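Local coordinates for succinate dehydrogenase subunit A (PDB 7D6V), which probably oxidises succinate to fumarate at its bound FAD, as the flavoprotein subunit of a mycobacterial respiratory complex that passes electrons on to quinone, at residues H419-L424 with E559-H564; G17-R22 with S430-F435. One frame throughout, in Å; residues are numbered along the deposited sequence.

In the fold
Both contacts border the FAD, at different parts of the cofactor. Contact 2 is wholly buried and packs two helices, 18-30 and 427-448, beside the pyrophosphate; its chemistry is mostly apolar, with backbone carbonyls meeting CH groups. Contact 1 is partly buried and joins two loops without regular structure, depending on one backbone hydrogen bond and a serine set against an arginine chain; it reaches the flavin end through Arg423. Their centres lie about 22 Å apart, yet the loop 419-424 leads into helix 427-448, which carries 430-435. The two contacts also touch directly, where His419 CE1 packs 3.4 Å from Asp431 OD1.

Contact 1: H419-L424 with E559-H564; sequences HGSNRL and ESRGGH. With FAD (flavin-adenine dinucleotide), chain D.
Ser421 meets the turn at Arg561-Gly562-Gly563 with both its side chain and its carbonyl. The hydroxyl lies alongside the aliphatic part of Arg561, with Ser421 OG 3.1 Å from Arg561 CD, while Ser421 CB sits 3.7 Å from Gly562 CA. OG stands beside the backbone N and anti to the carbonyl carbon (chi1 -67°), which sets it against CG and CD of the arginine. Ser421 O accepts a hydrogen bond from Gly563 N at 2.9 Å, with an N-H...O angle of 156°. A CA-H...O contact from Gly562 CA, 3.5 Å from Ser421 O, adds a second, softer hold on the same oxygen.

Gly562 and Gly563 are the corner residues of a type II' beta turn. Its ends are tied in both directions, by Arg561 N to His564 O at 3.0 Å and by His564 N to Arg561 O. Positive phi at Gly562 suits glycine, and so does the close approach, since a CB there would point at Ser421 and clash with its O. Arg561 extends with CG anti to the backbone N (chi1 -169°), then bends at chi3, which brings NE into a weak hydrogen bond of 3.3 Å that is part of a salt bridge with Glu559 OE2. Its NH1 has a stronger partner in Asp573, and Leu81 and Phe245 also pack on Ser421.

Farther along the same loop, FAD O2 lies at the edge of the Arg423 guanidinium, in its plane, 2.9 Å from Arg423 NH2, with FAD N1 close beside; Ser428 OG hydrogen-bonds NH2, and Tyr389 gives the guanidinium a cation-pi partner. The arrangement is a type II' turn with glycine at both corner positions, from the fumarate reductase C-terminal family region, docked on a flavin-site loop of the FAD-binding region.

Contact 2: G17-R22 with S430-F435; sequences GGAGLR and SDLLVF. With FAD (flavin-adenine dinucleotide), chain D.
Leu432 packs on Gly18 and Ala19 where helices 18-22 and 430-435 run nearly parallel, their axes 7.6 Å apart at a crossing angle of -24°. Both leucine methyls make apolar contacts: Leu432 CD1 lies 3.9 Å from Gly18 CA, and Leu432 CD2 is 4.1 Å from Ala19 CB. CG beside the backbone N (chi1 -61°) and an extended chi2 together turn the methyls to the cofactor, with Leu432 CD1 3.4 Å from FAD O5'.

Polar contact with the pyrophosphate comes from the helix start: Ala19 N gives FAD O1P a weak hydrogen bond of 3.4 Å, with Gly18 N near the same oxygen. Gly17, the N-cap, sets its CA against FAD O1A, where a CB would clash. Gly15, Gly17 and Gly20 are consistent with the GxGxxG motif of a Rossmann-type fold, in which strand 11-14 leads through a glycine-rich turn to helix 18-30 and the helix dipole probably favours the phosphates.

Backbone carbonyls of the second helix meet CH groups of the first. Leu432 O receives a CA-H...O contact from Ala19 CA at 3.6 Å, and Arg22 CG rests 3.4 Å from Leu433 O; Arg22 NH1 forms a salt bridge with Glu100.

Contact 1: H419-L424 with E559-H564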
loop_
_atom_site.group_PDB
_atom_site.type_symbol
_atom_site.label_atom_id
_atom_site.label_comp_id
_atom_site.label_asym_id
_atom_site.label_seq_id
_atom_site.Cartn_x
_atom_site.Cartn_y
_atom_site.Cartn_z
ATOM N N HIS A 419 -14.177 2.389 -23.327
ATOM C CA HIS A 419 -13.252 3.375 -23.863
ATOM C C HIS A 419 -12.913 2.972 -25.291
ATOM O O HIS A 419 -12.302 1.922 -25.515
ATOM C CB HIS A 419 -11.996 3.452 -22.998
ATOM C CG HIS A 419 -12.258 3.261 -21.537
ATOM N ND1 HIS A 419 -12.136 2.038 -20.914
ATOM C CD2 HIS A 419 -12.624 4.138 -20.572
ATOM C CE1 HIS A 419 -12.422 2.168 -19.631
ATOM N NE2 HIS A 419 -12.719 3.433 -19.398
ATOM N N GLY A 420 -13.327 3.786 -26.254
ATOM C CA GLY A 420 -13.150 3.409 -27.641
ATOM C C GLY A 420 -11.708 3.452 -28.091
ATOM O O GLY A 420 -11.095 2.414 -28.354
ATOM N N SER A 421 -11.151 4.655 -28.167
ATOM C CA SER A 421 -9.775 4.850 -28.586
ATOM C C SER A 421 -8.882 5.382 -27.484
ATOM O O SER A 421 -7.660 5.391 -27.655
ATOM C CB SER A 421 -9.713 5.815 -29.775
ATOM O OG SER A 421 -10.306 5.229 -30.911
ATOM N N ASN A 422 -9.453 5.830 -26.372
ATOM C CA ASN A 422 -8.705 6.499 -25.323
ATOM C C ASN A 422 -9.584 6.578 -24.089
ATOM O O ASN A 422 -10.791 6.795 -24.195
ATOM C CB ASN A 422 -8.268 7.902 -25.762
ATOM C CG ASN A 422 -7.263 8.519 -24.818
ATOM O OD1 ASN A 422 -6.249 7.908 -24.485
ATOM N ND2 ASN A 422 -7.537 9.740 -24.383
ATOM N N ARG A 423 -8.975 6.385 -22.930
ATOM C CA ARG A 423 -9.660 6.444 -21.652
ATOM C C ARG A 423 -9.438 7.786 -20.964
ATOM O O ARG A 423 -8.366 8.388 -21.055
ATOM C CB ARG A 423 -9.181 5.314 -20.744
ATOM C CG ARG A 423 -7.723 5.460 -20.388
ATOM C CD ARG A 423 -7.218 4.350 -19.521
ATOM N NE ARG A 423 -7.849 4.396 -18.217
ATOM C CZ ARG A 423 -7.408 5.160 -17.226
ATOM N NH1 ARG A 423 -6.335 5.919 -17.399
ATOM N NH2 ARG A 423 -8.035 5.160 -16.066
ATOM N N LEU A 424 -10.484 8.258 -20.296
ATOM C CA LEU A 424 -10.358 9.380 -19.380
ATOM C C LEU A 424 -9.770 8.896 -18.065
ATOM O O LEU A 424 -10.070 7.791 -17.608
ATOM C CB LEU A 424 -11.718 10.030 -19.125
ATOM C CG LEU A 424 -12.245 11.106 -20.071
ATOM C CD1 LEU A 424 -12.424 10.552 -21.454
ATOM C CD2 LEU A 424 -13.563 11.642 -19.558
ATOM N N GLU A 559 -5.891 3.709 -40.072
ATOM C CA GLU A 559 -6.181 5.097 -39.730
ATOM C C GLU A 559 -5.714 5.312 -38.299
ATOM O O GLU A 559 -5.420 4.358 -37.576
ATOM C CB GLU A 559 -7.667 5.432 -39.921
ATOM C CG GLU A 559 -8.651 4.636 -39.072
ATOM C CD GLU A 559 -8.976 5.296 -37.752
ATOM O OE1 GLU A 559 -8.785 6.519 -37.639
ATOM O OE2 GLU A 559 -9.439 4.598 -36.830
ATOM N N SER A 560 -5.633 6.577 -37.897
ATOM C CA SER A 560 -5.135 6.946 -36.578
ATOM C C SER A 560 -6.283 7.463 -35.725
ATOM O O SER A 560 -7.099 8.258 -36.195
ATOM C CB SER A 560 -4.036 8.003 -36.681
ATOM O OG SER A 560 -2.907 7.499 -37.366
ATOM N N ARG A 561 -6.355 7.001 -34.481
ATOM C CA ARG A 561 -7.425 7.428 -33.586
ATOM C C ARG A 561 -7.020 7.107 -32.160
ATOM O O ARG A 561 -6.811 5.938 -31.828
ATOM C CB ARG A 561 -8.741 6.741 -33.944
ATOM C CG ARG A 561 -9.956 7.322 -33.251
ATOM C CD ARG A 561 -11.210 6.538 -33.584
ATOM N NE ARG A 561 -11.462 6.487 -35.017
ATOM C CZ ARG A 561 -12.232 7.347 -35.668
ATOM N NH1 ARG A 561 -12.830 8.329 -35.013
ATOM N NH2 ARG A 561 -12.405 7.227 -36.973
ATOM N N GLY A 562 -6.915 8.129 -31.324
ATOM C CA GLY A 562 -6.633 7.910 -29.916
ATOM C C GLY A 562 -5.278 7.270 -29.704
ATOM O O GLY A 562 -4.240 7.798 -30.118
ATOM N N GLY A 563 -5.278 6.110 -29.050
ATOM C CA GLY A 563 -4.045 5.427 -28.711
ATOM C C GLY A 563 -3.396 4.653 -29.834
ATOM O O GLY A 563 -2.290 4.141 -29.649
ATOM N N HIS A 564 -4.047 4.547 -30.989
ATOM C CA HIS A 564 -3.514 3.820 -32.135
ATOM C C HIS A 564 -3.068 4.833 -33.181
ATOM O O HIS A 564 -3.899 5.508 -33.793
ATOM C CB HIS A 564 -4.551 2.859 -32.707
ATOM C CG HIS A 564 -4.202 2.328 -34.062
ATOM N ND1 HIS A 564 -3.157 1.456 -34.273
ATOM C CD2 HIS A 564 -4.760 2.545 -35.275
ATOM C CE1 HIS A 564 -3.086 1.159 -35.557
ATOM N NE2 HIS A 564 -4.049 1.806 -36.186
HETATM P PA FAD D . -6.928 -5.917 -11.376
HETATM O O1A FAD D . -7.499 -5.611 -10.041
HETATM O O2A FAD D . -5.758 -5.150 -11.858
HETATM O O5B FAD D . -6.480 -7.449 -11.351
HETATM C C5B FAD D . -7.244 -8.502 -11.909
HETATM C C4B FAD D . -7.217 -9.706 -10.982
HETATM O O4B FAD D . -7.302 -10.912 -11.734
HETATM C C3B FAD D . -5.955 -9.832 -10.164
HETATM O O3B FAD D . -6.344 -10.181 -8.844
HETATM C C2B FAD D . -5.226 -11.004 -10.766
HETATM O O2B FAD D . -4.429 -11.703 -9.819
HETATM C C1B FAD D . -6.365 -11.856 -11.242
HETATM N N9A FAD D . -5.936 -12.773 -12.310
HETATM C C8A FAD D . -5.379 -12.434 -13.472
HETATM N N7A FAD D . -5.118 -13.527 -14.212
HETATM C C5A FAD D . -5.512 -14.593 -13.509
HETATM C C6A FAD D . -5.528 -16.052 -13.696
HETATM N N6A FAD D . -5.056 -16.618 -14.818
HETATM N N1A FAD D . -6.029 -16.803 -12.709
HETATM C C2A FAD D . -6.513 -16.271 -11.584
HETATM N N3A FAD D . -6.528 -14.962 -11.349
HETATM C C4A FAD D . -6.052 -14.089 -12.256
HETATM N N1 FAD D . -7.035 4.070 -13.490
HETATM C C2 FAD D . -7.624 5.201 -13.054
HETATM O O2 FAD D . -8.813 5.389 -13.328
HETATM N N3 FAD D . -6.988 6.130 -12.340
HETATM C C4 FAD D . -5.710 6.005 -12.009
HETATM O O4 FAD D . -5.141 6.881 -11.344
HETATM C C4X FAD D . -4.980 4.803 -12.444
HETATM N N5 FAD D . -3.687 4.614 -12.142
HETATM C C5X FAD D . -3.054 3.504 -12.551
HETATM C C6 FAD D . -1.719 3.323 -12.227
HETATM C C7 FAD D . -1.057 2.186 -12.647
HETATM C C7M FAD D . 0.389 1.979 -12.306
HETATM C C8 FAD D . -1.773 1.165 -13.438
HETATM C C8M FAD D . -1.055 -0.070 -13.893
HETATM C C9 FAD D . -3.106 1.337 -13.761
HETATM C C9A FAD D . -3.767 2.474 -13.344
HETATM N N10 FAD D . -5.113 2.653 -13.672
HETATM C C10 FAD D . -5.744 3.817 -13.226
HETATM C "C1'" FAD D . -5.843 1.650 -14.439
HETATM C "C2'" FAD D . -6.741 0.851 -13.501
HETATM O "O2'" FAD D . -6.097 0.665 -12.243
HETATM C "C3'" FAD D . -7.059 -0.532 -14.040
HETATM O "O3'" FAD D . -7.830 -0.389 -15.225
HETATM C "C4'" FAD D . -7.866 -1.329 -13.028
HETATM O "O4'" FAD D . -7.111 -1.493 -11.836
HETATM C "C5'" FAD D . -8.240 -2.706 -13.540
HETATM O "O5'" FAD D . -8.797 -3.426 -12.451
HETATM P P FAD D . -9.349 -4.915 -12.589
HETATM O O1P FAD D . -10.189 -5.181 -11.392
HETATM O O2P FAD D . -9.949 -5.101 -13.936
HETATM O O3P FAD D . -8.037 -5.845 -12.531
#

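Contact 2: G17-R22 with S430-F435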
loop_
_atom_site.group_PDB
_atom_site.type_symbol
_atom_site.label_atom_id
_atom_site.label_comp_id
_atom_site.label_asym_id
_atom_site.label_seq_id
_atom_site.Cartn_x
_atom_site.Cartn_y
_atom_site.Cartn_z
ATOM N N GLY A 17 -9.927 -7.849 -8.075
ATOM C CA GLY A 17 -9.631 -6.438 -8.149
ATOM C C GLY A 17 -10.919 -5.702 -7.870
ATOM O O GLY A 17 -11.829 -6.278 -7.268
ATOM N N GLY A 18 -11.033 -4.452 -8.312
ATOM C CA GLY A 18 -12.287 -3.745 -8.124
ATOM C C GLY A 18 -13.447 -4.453 -8.800
ATOM O O GLY A 18 -14.478 -4.722 -8.174
ATOM N N ALA A 19 -13.270 -4.806 -10.074
ATOM C CA ALA A 19 -14.346 -5.435 -10.831
ATOM C C ALA A 19 -14.712 -6.791 -10.244
ATOM O O ALA A 19 -15.892 -7.087 -10.021
ATOM C CB ALA A 19 -13.936 -5.572 -12.296
ATOM N N GLY A 20 -13.704 -7.617 -9.963
ATOM C CA GLY A 20 -13.975 -8.948 -9.451
ATOM C C GLY A 20 -14.629 -8.930 -8.085
ATOM O O GLY A 20 -15.589 -9.662 -7.840
ATOM N N LEU A 21 -14.128 -8.091 -7.178
ATOM C CA LEU A 21 -14.706 -8.042 -5.841
ATOM C C LEU A 21 -16.118 -7.471 -5.861
ATOM O O LEU A 21 -16.997 -7.956 -5.136
ATOM C CB LEU A 21 -13.799 -7.244 -4.908
ATOM C CG LEU A 21 -12.462 -7.928 -4.616
ATOM C CD1 LEU A 21 -11.696 -7.209 -3.527
ATOM C CD2 LEU A 21 -12.683 -9.380 -4.241
ATOM N N ARG A 22 -16.368 -6.451 -6.689
ATOM C CA ARG A 22 -17.722 -5.923 -6.797
ATOM C C ARG A 22 -18.676 -6.972 -7.356
ATOM O O ARG A 22 -19.817 -7.100 -6.890
ATOM C CB ARG A 22 -17.721 -4.665 -7.667
ATOM C CG ARG A 22 -18.956 -3.798 -7.515
ATOM C CD ARG A 22 -19.277 -3.564 -6.055
ATOM N NE ARG A 22 -20.576 -2.929 -5.869
ATOM C CZ ARG A 22 -21.715 -3.589 -5.703
ATOM N NH1 ARG A 22 -22.847 -2.924 -5.537
ATOM N NH2 ARG A 22 -21.726 -4.911 -5.705
ATOM N N SER A 430 -14.183 3.766 -11.688
ATOM C CA SER A 430 -15.637 3.701 -11.578
ATOM C C SER A 430 -16.236 2.665 -12.524
ATOM O O SER A 430 -17.275 2.068 -12.208
ATOM C CB SER A 430 -16.240 5.083 -11.832
ATOM O OG SER A 430 -15.873 5.579 -13.104
ATOM N N ASP A 431 -15.608 2.461 -13.684
ATOM C CA ASP A 431 -15.961 1.357 -14.570
ATOM C C ASP A 431 -15.913 0.042 -13.806
ATOM O O ASP A 431 -16.809 -0.800 -13.930
ATOM C CB ASP A 431 -14.999 1.370 -15.772
ATOM C CG ASP A 431 -15.053 0.106 -16.651
ATOM O OD1 ASP A 431 -14.556 0.191 -17.792
ATOM O OD2 ASP A 431 -15.562 -0.960 -16.258
ATOM N N LEU A 432 -14.866 -0.141 -12.999
ATOM C CA LEU A 432 -14.729 -1.365 -12.220
ATOM C C LEU A 432 -15.984 -1.639 -11.406
ATOM O O LEU A 432 -16.578 -2.714 -11.511
ATOM C CB LEU A 432 -13.514 -1.275 -11.298
ATOM C CG LEU A 432 -12.150 -1.099 -11.957
ATOM C CD1 LEU A 432 -11.041 -1.333 -10.951
ATOM C CD2 LEU A 432 -12.012 -2.011 -13.162
ATOM N N LEU A 433 -16.437 -0.652 -10.634
ATOM C CA LEU A 433 -17.599 -0.861 -9.778
ATOM C C LEU A 433 -18.863 -1.071 -10.602
ATOM O O LEU A 433 -19.599 -2.045 -10.392
ATOM C CB LEU A 433 -17.765 0.326 -8.833
ATOM C CG LEU A 433 -16.524 0.762 -8.063
ATOM C CD1 LEU A 433 -16.759 2.110 -7.416
ATOM C CD2 LEU A 433 -16.154 -0.275 -7.024
ATOM N N VAL A 434 -19.112 -0.180 -11.567
ATOM C CA VAL A 434 -20.359 -0.234 -12.327
ATOM C C VAL A 434 -20.503 -1.583 -13.019
ATOM O O VAL A 434 -21.504 -2.294 -12.848
ATOM C CB VAL A 434 -20.417 0.927 -13.337
ATOM C CG1 VAL A 434 -21.602 0.773 -14.272
ATOM C CG2 VAL A 434 -20.483 2.252 -12.612
ATOM N N PHE A 435 -19.478 -1.992 -13.753
ATOM C CA PHE A 435 -19.622 -3.181 -14.569
ATOM C C PHE A 435 -19.247 -4.463 -13.844
ATOM O O PHE A 435 -19.674 -5.530 -14.280
ATOM C CB PHE A 435 -18.829 -3.014 -15.863
ATOM C CG PHE A 435 -19.398 -1.959 -16.759
ATOM C CD1 PHE A 435 -18.779 -0.729 -16.890
ATOM C CD2 PHE A 435 -20.592 -2.174 -17.420
ATOM C CE1 PHE A 435 -19.320 0.248 -17.696
ATOM C CE2 PHE A 435 -21.137 -1.200 -18.227
ATOM C CZ PHE A 435 -20.502 0.011 -18.364
HETATM P PA FAD D . -6.928 -5.917 -11.376
HETATM O O1A FAD D . -7.499 -5.611 -10.041
HETATM O O2A FAD D . -5.758 -5.150 -11.858
HETATM O O5B FAD D . -6.480 -7.449 -11.351
HETATM C C5B FAD D . -7.244 -8.502 -11.909
HETATM C C4B FAD D . -7.217 -9.706 -10.982
HETATM O O4B FAD D . -7.302 -10.912 -11.734
HETATM C C3B FAD D . -5.955 -9.832 -10.164
HETATM O O3B FAD D . -6.344 -10.181 -8.844
HETATM C C2B FAD D . -5.226 -11.004 -10.766
HETATM O O2B FAD D . -4.429 -11.703 -9.819
HETATM C C1B FAD D . -6.365 -11.856 -11.242
HETATM N N9A FAD D . -5.936 -12.773 -12.310
HETATM C C8A FAD D . -5.379 -12.434 -13.472
HETATM N N7A FAD D . -5.118 -13.527 -14.212
HETATM C C5A FAD D . -5.512 -14.593 -13.509
HETATM C C6A FAD D . -5.528 -16.052 -13.696
HETATM N N6A FAD D . -5.056 -16.618 -14.818
HETATM N N1A FAD D . -6.029 -16.803 -12.709
HETATM C C2A FAD D . -6.513 -16.271 -11.584
HETATM N N3A FAD D . -6.528 -14.962 -11.349
HETATM C C4A FAD D . -6.052 -14.089 -12.256
HETATM N N1 FAD D . -7.035 4.070 -13.490
HETATM C C2 FAD D . -7.624 5.201 -13.054
HETATM O O2 FAD D . -8.813 5.389 -13.328
HETATM N N3 FAD D . -6.988 6.130 -12.340
HETATM C C4 FAD D . -5.710 6.005 -12.009
HETATM O O4 FAD D . -5.141 6.881 -11.344
HETATM C C4X FAD D . -4.980 4.803 -12.444
HETATM N N5 FAD D . -3.687 4.614 -12.142
HETATM C C5X FAD D . -3.054 3.504 -12.551
HETATM C C6 FAD D . -1.719 3.323 -12.227
HETATM C C7 FAD D . -1.057 2.186 -12.647
HETATM C C7M FAD D . 0.389 1.979 -12.306
HETATM C C8 FAD D . -1.773 1.165 -13.438
HETATM C C8M FAD D . -1.055 -0.070 -13.893
HETATM C C9 FAD D . -3.106 1.337 -13.761
HETATM C C9A FAD D . -3.767 2.474 -13.344
HETATM N N10 FAD D . -5.113 2.653 -13.672
HETATM C C10 FAD D . -5.744 3.817 -13.226
HETATM C "C1'" FAD D . -5.843 1.650 -14.439
HETATM C "C2'" FAD D . -6.741 0.851 -13.501
HETATM O "O2'" FAD D . -6.097 0.665 -12.243
HETATM C "C3'" FAD D . -7.059 -0.532 -14.040
HETATM O "O3'" FAD D . -7.830 -0.389 -15.225
HETATM C "C4'" FAD D . -7.866 -1.329 -13.028
HETATM O "O4'" FAD D . -7.111 -1.493 -11.836
HETATM C "C5'" FAD D . -8.240 -2.706 -13.540
HETATM O "O5'" FAD D . -8.797 -3.426 -12.451
HETATM P P FAD D . -9.349 -4.915 -12.589
HETATM O O1P FAD D . -10.189 -5.181 -11.392
HETATM O O2P FAD D . -9.949 -5.101 -13.936
HETATM O O3P FAD D . -8.037 -5.845 -12.531
#